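Local coordinates for extracellular invertase (Aspergillus kawachii, PDB 5XH8), which probably hydrolyses sucrose and transfers its fructosyl unit to build fructooligosaccharides such as 1-kestose, as a family 32 beta-fructofuranosidase, at residues W347-G350 against D351-Q355. Residues are numbered along the deposited sequence; the frame is centred on the assembly and turned at random.
Sequences WLSG and DLFEQ
S349 and F353 show how one serine hydroxyl can organise the bend that follows a strand. The backbone N of F353 donates to S349 OG at 3.0 Å, and the N of D351 adds a weak bond to the same oxygen. With OG anti to the backbone N of its own residue (chi1 168°), the hydroxyl lies beside the carbonyl carbon, on the side of the chain facing these amides. A water hydrogen-bonded to S349 OG at 2.8 Å donates to D351 OD1, while a second water bridges S349 O and the N of L352. D351 OD1 in turn accepts from the N of E354 at 2.9 Å, an Asx motif in which the amide lies well above the carboxylate plane.

Packing continues outward from this hydroxyl through the F353 ring. S349 CB rests over one face of the ring in a CH-pi contact, 4.1 Å from its centroid. W347 CZ3 comes to the edge of that ring, 3.6 Å from F353 CE1. The pair is oblique, with planes at 73°, and is not a regular stack. On the indole, NE1 is held by I39 O. F353 also stacks on H287, a sodium ligand, so the loop reaches the surroundings of the metal site. Strand 341-348, which runs into the bend, lies between strands 318-326 and 366-385 of the propeller domain, and W347 leans on D41 and P42 of strand 37-47.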
loop_
_atom_site.group_PDB
_atom_site.type_symbol
_atom_site.label_atom_id
_atom_site.label_comp_id
_atom_site.label_asym_id
_atom_site.label_seq_id
_atom_site.Cartn_x
_atom_site.Cartn_y
_atom_site.Cartn_z
ATOM N N TRP A 347 17.130 13.284 -21.074
ATOM C CA TRP A 347 18.274 12.773 -20.323
ATOM C C TRP A 347 19.277 12.171 -21.296
ATOM O O TRP A 347 18.885 11.431 -22.192
ATOM C CB TRP A 347 17.816 11.670 -19.364
ATOM C CG TRP A 347 18.842 10.982 -18.512
ATOM C CD1 TRP A 347 19.854 11.557 -17.820
ATOM C CD2 TRP A 347 18.907 9.579 -18.228
ATOM N NE1 TRP A 347 20.547 10.608 -17.123
ATOM C CE2 TRP A 347 19.991 9.381 -17.357
ATOM C CE3 TRP A 347 18.153 8.467 -18.631
ATOM C CZ2 TRP A 347 20.345 8.121 -16.873
ATOM C CZ3 TRP A 347 18.508 7.214 -18.158
ATOM C CH2 TRP A 347 19.591 7.048 -17.288
ATOM N N LEU A 348 20.558 12.448 -21.075
ATOM C CA LEU A 348 21.648 11.751 -21.766
ATOM C C LEU A 348 22.414 10.962 -20.719
ATOM O O LEU A 348 23.243 11.515 -19.976
ATOM C CB LEU A 348 22.569 12.746 -22.483
ATOM C CG LEU A 348 23.642 12.136 -23.421
ATOM C CD1 LEU A 348 22.964 11.480 -24.607
ATOM C CD2 LEU A 348 24.663 13.185 -23.896
ATOM N N SER A 349 22.099 9.673 -20.628
ATOM C CA SER A 349 22.785 8.790 -19.719
ATOM C C SER A 349 24.283 8.775 -20.011
ATOM O O SER A 349 24.697 8.682 -21.178
ATOM C CB SER A 349 22.251 7.358 -19.833
ATOM O OG SER A 349 23.112 6.456 -19.141
ATOM N N GLY A 350 25.079 8.857 -18.956
ATOM C CA GLY A 350 26.536 8.956 -19.087
ATOM C C GLY A 350 27.255 7.632 -19.303
ATOM O O GLY A 350 28.423 7.640 -19.684
ATOM N N ASP A 351 26.582 6.503 -19.029
ATOM C CA ASP A 351 27.252 5.218 -18.957
ATOM C C ASP A 351 26.451 4.087 -19.616
ATOM O O ASP A 351 26.441 2.954 -19.123
ATOM C CB ASP A 351 27.571 4.898 -17.474
ATOM C CG ASP A 351 26.333 4.847 -16.600
ATOM O OD1 ASP A 351 25.201 4.946 -17.127
ATOM O OD2 ASP A 351 26.493 4.739 -15.374
ATOM N N LEU A 352 25.783 4.401 -20.724
ATOM C CA LEU A 352 25.005 3.412 -21.468
ATOM C C LEU A 352 23.979 2.713 -20.554
ATOM O O LEU A 352 23.840 1.484 -20.557
ATOM C CB LEU A 352 25.932 2.389 -22.158
ATOM C CG LEU A 352 26.905 2.960 -23.199
ATOM C CD1 LEU A 352 27.808 1.851 -23.730
ATOM C CD2 LEU A 352 26.147 3.621 -24.331
ATOM N N PHE A 353 23.263 3.518 -19.770
ATOM C CA PHE A 353 22.289 2.988 -18.821
ATOM C C PHE A 353 22.921 1.934 -17.908
ATOM O O PHE A 353 22.375 0.871 -17.702
ATOM C CB PHE A 353 21.066 2.460 -19.574
ATOM C CG PHE A 353 20.545 3.417 -20.609
ATOM C CD1 PHE A 353 19.698 4.460 -20.242
ATOM C CD2 PHE A 353 20.914 3.285 -21.951
ATOM C CE1 PHE A 353 19.227 5.342 -21.196
ATOM C CE2 PHE A 353 20.431 4.162 -22.906
ATOM C CZ PHE A 353 19.582 5.185 -22.533
ATOM N N GLU A 354 24.112 2.264 -17.415
ATOM C CA GLU A 354 24.914 1.417 -16.524
ATOM C C GLU A 354 25.415 0.132 -17.170
ATOM O O GLU A 354 25.645 -0.839 -16.482
ATOM C CB GLU A 354 24.165 1.154 -15.200
ATOM C CG GLU A 354 23.699 2.474 -14.606
ATOM C CD GLU A 354 23.021 2.380 -13.259
ATOM O OE1 GLU A 354 23.008 1.305 -12.655
ATOM O OE2 GLU A 354 22.524 3.426 -12.800
ATOM N N GLN A 355 25.616 0.146 -18.483
ATOM C CA GLN A 355 26.240 -0.985 -19.196
ATOM C C GLN A 355 27.704 -0.713 -19.603
ATOM O O GLN A 355 28.392 -1.628 -20.035
ATOM C CB GLN A 355 25.409 -1.344 -20.438
ATOM C CG GLN A 355 24.002 -1.857 -20.143
ATOM C CD GLN A 355 24.006 -3.131 -19.308
ATOM O OE1 GLN A 355 23.298 -3.251 -18.317
ATOM N NE2 GLN A 355 24.831 -4.078 -19.701
HETATM O O HOH W 1 26.001 6.762 -22.461
HETATM O O HOH W 2 23.078 6.317 -16.373
#